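Local coordinates for nitrogenase molybdenum-iron protein beta chain (Clostridium pasteurianum, PDB 4WES) that forms, together with the alpha chain, the molybdenum-iron component of nitrogenase, which reduces dinitrogen to ammonia, and shares with that chain the ligation of an [8Fe-7S] cluster, at residues A316-P321 against Y340-T345; D322-L327 against V407-P412; A167-I172 against P197-P202; K171-P176 against D236-L241. All blocks are in the same frame, centred on the assembly; numbering follows the deposited sequence.

Contact 1 of 4, residues A316-P321 against Y340-T345; sequences ALLGDP and YVVTGT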
# COMPACT_ATOMS: atom_id res chain seq x y z
N ALA B 316 6.36 -11.40 12.56
CA ALA B 316 6.65 -10.75 13.85
C ALA B 316 5.59 -9.71 14.11
O ALA B 316 5.29 -8.91 13.22
CB ALA B 316 8.02 -10.09 13.81
N LEU B 317 5.02 -9.72 15.32
CA LEU B 317 3.94 -8.82 15.70
C LEU B 317 4.25 -8.19 17.04
O LEU B 317 4.63 -8.89 17.97
CB LEU B 317 2.57 -9.56 15.86
CG LEU B 317 2.04 -10.40 14.76
CD1 LEU B 317 2.49 -11.82 14.91
CD2 LEU B 317 0.54 -10.28 14.82
N LEU B 318 4.07 -6.87 17.14
CA LEU B 318 4.18 -6.18 18.41
C LEU B 318 3.02 -5.23 18.54
O LEU B 318 2.70 -4.50 17.60
CB LEU B 318 5.44 -5.29 18.56
CG LEU B 318 6.78 -5.99 18.45
CD1 LEU B 318 7.27 -5.96 17.02
CD2 LEU B 318 7.77 -5.34 19.44
N GLY B 319 2.43 -5.16 19.73
CA GLY B 319 1.39 -4.17 19.99
C GLY B 319 0.64 -4.42 21.26
O GLY B 319 1.18 -4.98 22.22
N ASP B 320 -0.59 -3.95 21.29
CA ASP B 320 -1.39 -3.97 22.49
C ASP B 320 -2.11 -5.32 22.60
O ASP B 320 -2.40 -5.99 21.60
CB ASP B 320 -2.37 -2.79 22.45
CG ASP B 320 -1.69 -1.47 22.49
OD1 ASP B 320 -0.54 -1.39 22.99
OD2 ASP B 320 -2.29 -0.46 22.05
N PRO B 321 -2.42 -5.77 23.83
CA PRO B 321 -2.74 -7.19 23.97
C PRO B 321 -4.02 -7.62 23.28
O PRO B 321 -4.05 -8.68 22.64
CB PRO B 321 -2.84 -7.41 25.49
CG PRO B 321 -2.25 -6.24 26.13
CD PRO B 321 -2.16 -5.12 25.12
N TYR B 340 7.10 -14.34 16.24
CA TYR B 340 7.52 -13.51 17.39
C TYR B 340 6.32 -12.66 17.72
O TYR B 340 5.82 -11.96 16.86
CB TYR B 340 8.72 -12.63 17.06
CG TYR B 340 9.94 -13.38 16.57
CD1 TYR B 340 10.37 -14.56 17.18
CD2 TYR B 340 10.66 -12.94 15.47
CE1 TYR B 340 11.45 -15.26 16.70
CE2 TYR B 340 11.77 -13.63 15.01
CZ TYR B 340 12.16 -14.78 15.64
OH TYR B 340 13.23 -15.51 15.18
N VAL B 341 5.87 -12.71 18.97
CA VAL B 341 4.59 -12.09 19.37
C VAL B 341 4.83 -11.39 20.70
O VAL B 341 5.05 -12.06 21.71
CB VAL B 341 3.46 -13.10 19.46
CG1 VAL B 341 2.14 -12.37 19.57
CG2 VAL B 341 3.42 -14.06 18.28
N VAL B 342 4.76 -10.05 20.71
CA VAL B 342 5.14 -9.27 21.87
C VAL B 342 4.15 -8.18 22.19
O VAL B 342 3.65 -7.50 21.30
CB VAL B 342 6.55 -8.66 21.65
CG1 VAL B 342 6.92 -7.65 22.74
CG2 VAL B 342 7.58 -9.77 21.60
N THR B 343 3.89 -8.01 23.49
CA THR B 343 3.24 -6.80 23.97
C THR B 343 4.07 -6.18 25.08
O THR B 343 4.69 -6.93 25.86
CB THR B 343 1.80 -7.06 24.46
OG1 THR B 343 1.20 -5.81 24.84
CG2 THR B 343 1.72 -7.99 25.62
N GLY B 344 4.04 -4.87 25.19
CA GLY B 344 4.61 -4.20 26.34
C GLY B 344 3.70 -4.13 27.54
O GLY B 344 4.14 -3.78 28.63
N THR B 345 2.42 -4.43 27.35
CA THR B 345 1.45 -4.32 28.44
C THR B 345 1.53 -5.59 29.30
O THR B 345 1.46 -6.69 28.80
CB THR B 345 0.05 -4.16 27.87
OG1 THR B 345 -0.04 -2.90 27.18
CG2 THR B 345 -0.99 -4.15 28.95
O HOH W 1 1.17 -2.59 24.76
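Ala316, Leu317 and Leu318 pair with Tyr340, Val341 and Val342 in a parallel ladder whose strand axes diverge by 11°. Leu317 N donates to Tyr340 O (2.8 Å), Leu317 O receives Val342 N, and Gly319 N donates to Val342 O, the last backbone bond of the pair. The side chain of Leu318 lies beside that of Val342, both pointing the same way. Leu318 CB sits 3.9 Å from Val342 O. With CG anti to the carbonyl carbon (chi1 -60°), the chain then follows its neighbour: Leu318 CG is 4.2 Å from Val342 CB, and the tip atom CD2 ends 4.1 Å from Val342 CG1. Past the ladder, Thr343 takes over. Its hydroxyl, anti to the backbone N, donates to Gly319 O in the carbonyl plane (OG1 to O 2.7 Å) and accepts Thr345 N at 3.1 Å from OG1, an ST turn. Water 1 also bonds to this hydroxyl, joining it to Asp320 OD1 and Thr345 OG1. The Pro321 ring crosses Thr345 at about a right angle, CG against CB at 3.6 Å. Thr345 OG1 is also bonded to Ser145, and Asp320 OD2 to His146. The contact joins the two strands of the beta-alpha-beta unit 314-318, 321-333, 337-343. Leu318 and Val342 lean on helix 374-383, while on the other face Leu317 and Val341 rest on helix 321-333 and Val341 also on helix 348-360; strands 388-391 and 367-370 flank the pair.

Contact 2 of 4, residues D322-L327 against V407-P412; sequences DEIIAL and VRFGFP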
# COMPACT_ATOMS: atom_id res chain seq x y z
N ASP B 322 -5.10 -6.84 23.40
CA ASP B 322 -6.36 -7.29 22.82
C ASP B 322 -6.24 -7.45 21.30
O ASP B 322 -6.66 -8.46 20.72
CB ASP B 322 -7.51 -6.33 23.14
CG ASP B 322 -7.78 -6.15 24.64
OD1 ASP B 322 -7.73 -7.16 25.37
OD2 ASP B 322 -8.06 -4.99 25.03
N GLU B 323 -5.69 -6.42 20.65
CA GLU B 323 -5.55 -6.42 19.20
C GLU B 323 -4.58 -7.48 18.71
O GLU B 323 -4.80 -8.11 17.68
CB GLU B 323 -5.07 -5.00 18.72
CG GLU B 323 -3.64 -4.61 19.15
CD GLU B 323 -3.10 -3.18 18.81
OE1 GLU B 323 -3.99 -2.40 18.32
OE2 GLU B 323 -1.77 -2.93 18.94
N ILE B 324 -3.50 -7.70 19.46
CA ILE B 324 -2.49 -8.67 19.02
C ILE B 324 -2.95 -10.12 19.26
O ILE B 324 -2.63 -11.00 18.48
CB ILE B 324 -1.11 -8.37 19.65
CG1 ILE B 324 -0.57 -7.03 19.17
CG2 ILE B 324 -0.11 -9.48 19.37
CD1 ILE B 324 -0.30 -6.95 17.66
N ILE B 325 -3.73 -10.37 20.32
CA ILE B 325 -4.32 -11.68 20.46
C ILE B 325 -5.17 -12.02 19.23
O ILE B 325 -5.05 -13.08 18.65
CB ILE B 325 -5.14 -11.78 21.76
CG1 ILE B 325 -4.21 -11.79 22.99
CG2 ILE B 325 -6.05 -13.01 21.76
CD1 ILE B 325 -4.94 -11.47 24.27
N ALA B 326 -6.09 -11.10 18.89
CA ALA B 326 -6.99 -11.39 17.78
C ALA B 326 -6.25 -11.44 16.42
O ALA B 326 -6.53 -12.31 15.59
CB ALA B 326 -8.09 -10.36 17.75
N LEU B 327 -5.29 -10.52 16.21
CA LEU B 327 -4.53 -10.54 14.96
C LEU B 327 -3.72 -11.81 14.86
O LEU B 327 -3.58 -12.36 13.76
CB LEU B 327 -3.67 -9.29 14.83
CG LEU B 327 -2.81 -9.22 13.58
CD1 LEU B 327 -3.68 -9.25 12.34
CD2 LEU B 327 -1.95 -7.97 13.62
N VAL B 407 3.66 -3.86 7.77
CA VAL B 407 2.30 -3.40 7.92
C VAL B 407 2.18 -2.56 9.19
O VAL B 407 2.40 -3.08 10.28
CB VAL B 407 1.32 -4.57 7.94
CG1 VAL B 407 -0.12 -4.11 8.19
CG2 VAL B 407 1.43 -5.35 6.63
N ARG B 408 1.77 -1.32 9.02
CA ARG B 408 1.50 -0.43 10.15
C ARG B 408 0.16 -0.80 10.79
O ARG B 408 -0.86 -0.88 10.09
CB ARG B 408 1.49 1.01 9.69
CG ARG B 408 2.87 1.54 9.38
CD ARG B 408 2.84 2.86 8.63
NE ARG B 408 4.19 3.37 8.43
CZ ARG B 408 5.05 2.96 7.49
NH1 ARG B 408 4.66 2.06 6.60
NH2 ARG B 408 6.27 3.42 7.50
N PHE B 409 0.15 -1.01 12.10
CA PHE B 409 -1.03 -1.51 12.81
C PHE B 409 -0.96 -1.02 14.24
O PHE B 409 0.13 -0.93 14.82
CB PHE B 409 -0.97 -3.04 12.76
CG PHE B 409 -2.09 -3.76 13.46
CD1 PHE B 409 -3.20 -4.15 12.77
CD2 PHE B 409 -1.99 -4.08 14.78
CE1 PHE B 409 -4.23 -4.84 13.41
CE2 PHE B 409 -3.00 -4.78 15.43
CZ PHE B 409 -4.12 -5.15 14.75
N GLY B 410 -2.09 -0.67 14.82
CA GLY B 410 -2.14 -0.29 16.23
C GLY B 410 -1.80 1.16 16.46
O GLY B 410 -2.29 2.04 15.76
N PHE B 411 -0.99 1.42 17.49
CA PHE B 411 -0.84 2.77 18.02
C PHE B 411 0.55 2.99 18.59
O PHE B 411 1.00 2.13 19.36
CB PHE B 411 -1.88 2.98 19.15
CG PHE B 411 -1.75 4.30 19.87
CD1 PHE B 411 -2.27 5.44 19.34
CD2 PHE B 411 -1.15 4.37 21.10
CE1 PHE B 411 -2.14 6.66 20.01
CE2 PHE B 411 -1.03 5.54 21.78
CZ PHE B 411 -1.49 6.70 21.22
N PRO B 412 1.17 4.13 18.32
CA PRO B 412 0.76 5.15 17.35
C PRO B 412 1.32 4.89 15.96
O PRO B 412 2.44 4.40 15.81
CB PRO B 412 1.36 6.43 17.95
CG PRO B 412 2.57 5.98 18.62
CD PRO B 412 2.35 4.57 19.10
O HOH W 2 0.10 -0.95 18.91
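Glu323, in the first turn of helix 321-333, faces Gly410 with 7.6 Å between their CA atoms, where the chain leaves strand 406-408 with a positive phi (84°) at the glycine. In this Rossmann-like parallel sheet the helix follows the central strand 314-318, and the loop beyond strand 406-408, outermost in this chain's sheet, passes beside the helix start. Phe409 carries most of the contact. Its ring meets Leu327 tip to tip: Leu327 CD2 stands over the ring centre, 3.7 Å from the centroid and 11° off the normal, a CH-pi contact. Ile324 CD1 reaches Phe409 CE2 at 4.1 Å. Glu323 slides past the ring in the opposite direction, CG placed between the backbone N and the carbonyl carbon (chi1 67°) and the chain extended beyond it, with CD 3.7 Å from Phe409 CE2. The carboxylate thus arrives at the glycine, Glu323 OE1 lying 3.5 Å from Gly410 CA. This buried acid is well provided with partners: OE1 forms a salt bridge with Lys424, which also makes a cation-pi contact with Phe409, and OE2 accepts from the backbone N of Asp320, the N-cap residue of the helix. Those bonds should stabilise the negative charge. On the sheet side, Leu327 and Phe409 both touch Ile390 of strand 388-391. Water 2 bridges the segments, 2.7 Å from Glu323 OE2 and 3.0 Å from Phe411 N, whose proton it accepts.

Contact 3 of 4, residues A167-I172 against P197-P202; sequences AKNGKI and PYIMFP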
# COMPACT_ATOMS: atom_id res chain seq x y z
N ALA B 167 -36.10 1.89 33.93
CA ALA B 167 -36.64 2.14 32.62
C ALA B 167 -35.79 1.41 31.56
O ALA B 167 -34.83 1.97 31.02
CB ALA B 167 -36.64 3.65 32.34
N LYS B 168 -36.14 0.15 31.28
CA LYS B 168 -35.39 -0.64 30.32
C LYS B 168 -35.34 0.01 28.94
O LYS B 168 -36.36 0.41 28.39
CB LYS B 168 -35.99 -2.04 30.20
CG LYS B 168 -35.80 -2.84 31.47
CD LYS B 168 -34.34 -3.19 31.68
CE LYS B 168 -34.14 -3.88 33.01
NZ LYS B 168 -32.85 -4.59 32.99
N ASN B 169 -34.13 0.11 28.37
CA ASN B 169 -34.00 0.76 27.07
C ASN B 169 -33.99 -0.18 25.86
O ASN B 169 -34.06 0.28 24.72
CB ASN B 169 -32.76 1.65 27.07
CG ASN B 169 -31.46 0.88 27.25
OD1 ASN B 169 -31.42 -0.34 27.07
ND2 ASN B 169 -30.42 1.59 27.65
N GLY B 170 -33.93 -1.48 26.11
CA GLY B 170 -33.90 -2.46 25.04
C GLY B 170 -32.61 -2.48 24.23
O GLY B 170 -32.59 -3.03 23.14
N LYS B 171 -31.54 -1.93 24.78
CA LYS B 171 -30.27 -1.78 24.07
C LYS B 171 -29.20 -2.73 24.64
O LYS B 171 -29.27 -3.18 25.78
CB LYS B 171 -29.75 -0.34 24.16
CG LYS B 171 -30.72 0.68 23.55
CD LYS B 171 -30.17 2.09 23.61
CE LYS B 171 -31.17 3.05 22.99
NZ LYS B 171 -30.64 4.44 22.91
N ILE B 172 -28.17 -2.96 23.83
CA ILE B 172 -26.96 -3.63 24.26
C ILE B 172 -25.85 -2.56 24.35
O ILE B 172 -25.66 -1.79 23.42
CB ILE B 172 -26.55 -4.72 23.26
CG1 ILE B 172 -27.59 -5.85 23.31
CG2 ILE B 172 -25.14 -5.26 23.55
CD1 ILE B 172 -27.35 -6.97 22.33
N PRO B 197 -30.45 -2.29 18.63
CA PRO B 197 -30.18 -1.04 19.35
C PRO B 197 -29.03 -1.18 20.33
O PRO B 197 -28.92 -2.23 20.99
CB PRO B 197 -31.51 -0.74 20.06
CG PRO B 197 -32.54 -1.43 19.20
CD PRO B 197 -31.86 -2.69 18.73
N TYR B 198 -28.23 -0.12 20.47
CA TYR B 198 -27.01 -0.22 21.25
C TYR B 198 -26.61 1.16 21.79
O TYR B 198 -27.09 2.19 21.31
CB TYR B 198 -25.84 -0.80 20.39
CG TYR B 198 -25.46 0.14 19.27
CD1 TYR B 198 -26.16 0.19 18.09
CD2 TYR B 198 -24.46 1.08 19.46
CE1 TYR B 198 -25.84 1.11 17.10
CE2 TYR B 198 -24.14 1.99 18.50
CZ TYR B 198 -24.84 2.02 17.32
OH TYR B 198 -24.55 2.97 16.36
N ILE B 199 -25.72 1.12 22.78
CA ILE B 199 -25.00 2.30 23.24
C ILE B 199 -23.52 1.92 23.18
O ILE B 199 -23.12 0.98 23.87
CB ILE B 199 -25.33 2.71 24.70
CG1 ILE B 199 -26.82 3.03 24.85
CG2 ILE B 199 -24.48 3.91 25.08
CD1 ILE B 199 -27.26 3.13 26.29
N MET B 200 -22.73 2.59 22.36
CA MET B 200 -21.28 2.39 22.34
C MET B 200 -20.62 3.42 23.22
O MET B 200 -20.94 4.60 23.11
CB MET B 200 -20.73 2.50 20.92
CG MET B 200 -19.21 2.32 20.87
SD MET B 200 -18.51 2.36 19.24
CE MET B 200 -18.96 0.73 18.71
N PHE B 201 -19.69 2.99 24.08
CA PHE B 201 -18.90 3.95 24.79
C PHE B 201 -17.55 3.36 25.18
O PHE B 201 -17.47 2.16 25.50
CB PHE B 201 -19.63 4.46 26.04
CG PHE B 201 -19.67 3.52 27.18
CD1 PHE B 201 -20.62 2.48 27.21
CD2 PHE B 201 -18.90 3.73 28.31
CE1 PHE B 201 -20.70 1.62 28.28
CE2 PHE B 201 -19.00 2.87 29.41
CZ PHE B 201 -19.91 1.83 29.38
N PRO B 202 -16.49 4.18 25.23
CA PRO B 202 -16.34 5.47 24.54
C PRO B 202 -16.52 5.31 23.01
O PRO B 202 -16.49 4.18 22.49
CB PRO B 202 -14.91 5.91 24.86
CG PRO B 202 -14.47 5.00 25.99
CD PRO B 202 -15.20 3.72 25.76
O HOH W 3 -30.76 -4.48 21.63
O HOH W 4 -27.94 4.82 21.61
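The touching parts of the two backbones run 80° apart end to end, yet Ile172 and Tyr198 still form a parallel bridge. Two hydrogen bonds make it: Ile172 N to Pro197 O, 3.0 Å, and Ile199 N to Ile172 O, also 3.0 Å. Ile172 O is closely packed as well, with Tyr198 CB 3.2 Å away. The approach to the bridge is shaped by an Asx turn, in which Asn169 OD1 accepts Lys171 N at 2.8 Å, the donor standing 44° out of the carbonyl plane. Asn169 ND2 lies 3.8 Å from Ile199 CD1, and it is bonded to Asp231 and Ser235. The bridge starts the pairing of strand 172-175 with 198-200, the two strands of a beta-alpha-beta crossover through helix 181-193; strand 198-200 is outermost in its parallel sheet within this chain. Tyr198 turns to that helix, its ring meeting Phe191 and its hydroxyl bonded to Glu192. The extended aliphatic chain of Lys171 crosses Pro197 and Ile199 at about right angles. Lys171 CG rests 3.8 Å from Pro197 CB, and one carbon further Lys171 CD lies 3.7 Å from Ile199 CG1. Water 3 donates to both Gly170 O and Pro197 O. At the far end of the side chain, Lys171 NZ donates to water 4 (3.0 Å), which in turn donates to Tyr198 O.

Contact 4 of 4, residues K171-P176 against D236-L241; sequences KINVIP and DLTLSL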
# COMPACT_ATOMS: atom_id res chain seq x y z
N LYS B 171 -31.54 -1.93 24.78
CA LYS B 171 -30.27 -1.78 24.07
C LYS B 171 -29.20 -2.73 24.64
O LYS B 171 -29.27 -3.18 25.78
CB LYS B 171 -29.75 -0.34 24.16
CG LYS B 171 -30.72 0.68 23.55
CD LYS B 171 -30.17 2.09 23.61
CE LYS B 171 -31.17 3.05 22.99
NZ LYS B 171 -30.64 4.44 22.91
N ILE B 172 -28.17 -2.96 23.83
CA ILE B 172 -26.96 -3.63 24.26
C ILE B 172 -25.85 -2.56 24.35
O ILE B 172 -25.66 -1.79 23.42
CB ILE B 172 -26.55 -4.72 23.26
CG1 ILE B 172 -27.59 -5.85 23.31
CG2 ILE B 172 -25.14 -5.26 23.55
CD1 ILE B 172 -27.35 -6.97 22.33
N ASN B 173 -25.15 -2.50 25.49
CA ASN B 173 -23.97 -1.64 25.59
C ASN B 173 -22.80 -2.34 24.88
O ASN B 173 -22.66 -3.56 25.01
CB ASN B 173 -23.55 -1.42 27.03
CG ASN B 173 -24.63 -0.77 27.86
OD1 ASN B 173 -25.34 0.11 27.39
ND2 ASN B 173 -24.72 -1.20 29.12
N VAL B 174 -21.96 -1.59 24.19
CA VAL B 174 -20.74 -2.13 23.64
C VAL B 174 -19.57 -1.24 24.03
O VAL B 174 -19.58 -0.04 23.74
CB VAL B 174 -20.82 -2.40 22.11
CG1 VAL B 174 -21.22 -1.17 21.32
CG2 VAL B 174 -19.51 -3.01 21.60
N ILE B 175 -18.60 -1.84 24.71
CA ILE B 175 -17.36 -1.15 25.03
C ILE B 175 -16.35 -1.70 24.03
O ILE B 175 -16.04 -2.89 24.07
CB ILE B 175 -16.91 -1.39 26.49
CG1 ILE B 175 -18.00 -0.95 27.47
CG2 ILE B 175 -15.61 -0.69 26.75
CD1 ILE B 175 -17.73 -1.39 28.91
N PRO B 176 -15.89 -0.86 23.08
CA PRO B 176 -15.19 -1.37 21.92
C PRO B 176 -13.70 -1.62 22.13
O PRO B 176 -13.01 -2.05 21.22
CB PRO B 176 -15.41 -0.27 20.89
CG PRO B 176 -15.42 0.97 21.71
CD PRO B 176 -16.20 0.58 22.96
N ASP B 236 -29.73 -4.16 28.45
CA ASP B 236 -29.96 -5.58 28.66
C ASP B 236 -28.68 -6.36 28.93
O ASP B 236 -28.70 -7.39 29.59
CB ASP B 236 -30.60 -6.18 27.42
CG ASP B 236 -32.03 -5.72 27.23
OD1 ASP B 236 -32.76 -5.51 28.25
OD2 ASP B 236 -32.45 -5.59 26.04
N LEU B 237 -27.56 -5.88 28.39
CA LEU B 237 -26.32 -6.64 28.30
C LEU B 237 -25.23 -5.65 27.92
O LEU B 237 -25.50 -4.69 27.18
CB LEU B 237 -26.43 -7.72 27.21
CG LEU B 237 -25.22 -8.62 26.95
CD1 LEU B 237 -24.89 -9.49 28.15
CD2 LEU B 237 -25.43 -9.45 25.70
N THR B 238 -24.00 -5.92 28.37
CA THR B 238 -22.81 -5.23 27.89
C THR B 238 -21.91 -6.24 27.19
O THR B 238 -21.58 -7.26 27.76
CB THR B 238 -22.05 -4.57 29.06
OG1 THR B 238 -22.90 -3.64 29.75
CG2 THR B 238 -20.79 -3.88 28.56
N LEU B 239 -21.49 -5.90 25.97
CA LEU B 239 -20.42 -6.66 25.30
C LEU B 239 -19.11 -5.93 25.52
O LEU B 239 -18.97 -4.75 25.17
CB LEU B 239 -20.71 -6.80 23.81
CG LEU B 239 -21.95 -7.63 23.47
CD1 LEU B 239 -22.14 -7.80 21.97
CD2 LEU B 239 -21.94 -8.99 24.16
N SER B 240 -18.16 -6.64 26.14
CA SER B 240 -16.82 -6.10 26.42
C SER B 240 -15.88 -6.62 25.35
O SER B 240 -15.60 -7.82 25.33
CB SER B 240 -16.41 -6.63 27.80
OG SER B 240 -15.10 -6.21 28.07
N LEU B 241 -15.45 -5.75 24.43
CA LEU B 241 -14.61 -6.19 23.34
C LEU B 241 -13.16 -5.94 23.71
O LEU B 241 -12.73 -4.77 23.78
CB LEU B 241 -14.93 -5.46 22.05
CG LEU B 241 -16.39 -5.50 21.57
CD1 LEU B 241 -16.53 -4.90 20.19
CD2 LEU B 241 -17.01 -6.87 21.60
O HOH W 5 -11.14 -4.15 21.61
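Asn173 and Thr238 pair across two nearly parallel strands, 172-175 and 237-241, whose axes cross at -18°. Asn173 ND2 donates to Thr238 OG1 (3.1 Å), the hydroxyl oxygen lying 6° out of the amide plane. Both ends of the amide have further partners: ND2 reaches Thr232 O, and OD1 is bonded to Ser235. The methyl Thr238 CG2 touches both Asn173 CB and Ile175 CD1, each at 4.0 Å, filling the notch they form. Ile175, whose bridge partner is Ser240, packs instead on Thr238, one step earlier on the same face. The opposite face leans the other way. Ile172 CG2, the branch anti to the backbone N, touches Leu239 CG at 4.0 Å, and Val174 CG2 likewise meets Leu241 CD1 at 3.8 Å, each small branch pressing on the leucine one step further along that face. Leu241 CB lies 3.5 Å from Ile175 O. Between the two faces runs a backbone ladder, its donors alternating between the strands, opened by Asp236 N to Lys171 O at 2.9 Å and continued by Leu239 N to Asn173 O at 2.8 Å; Leu241 N to Ile175 O is its last rung. Beyond it, water 5 donates to both Pro176 O and Leu241 O. The pair forms the middle of a four-strand parallel sheet, between 198-200 and 261-264. Helix 243-257 packs on the face of Asn173, Thr238 and Ser240, whose hydroxyl is hydrogen-bonded to Asp247, and helix 270-284 on that of Ile172, Leu237 and Leu239.

From the N terminus, contacts 3 and 4 open on the same stretch, sharing Lys171 and Ile172. Contact 3 closes first, after helix 181-193, and contact 4 encloses its loop by closing at 236-241; together they set 172-175 between 198-200 and 237-241 in one parallel sheet. Further along, contact 1 opens and contact 2 starts inside its loop, at the helix that leads from strand 314-318 to 337-343. Contact 1 closes at 340-345, but contact 2 only at 407-412, so the two cross. They touch through Leu317 with Leu327 and Val341 with Ile324, binding a second parallel sheet to its helix. Contacts 2 and 4 approach to about 5 Å between nearest atoms without touching.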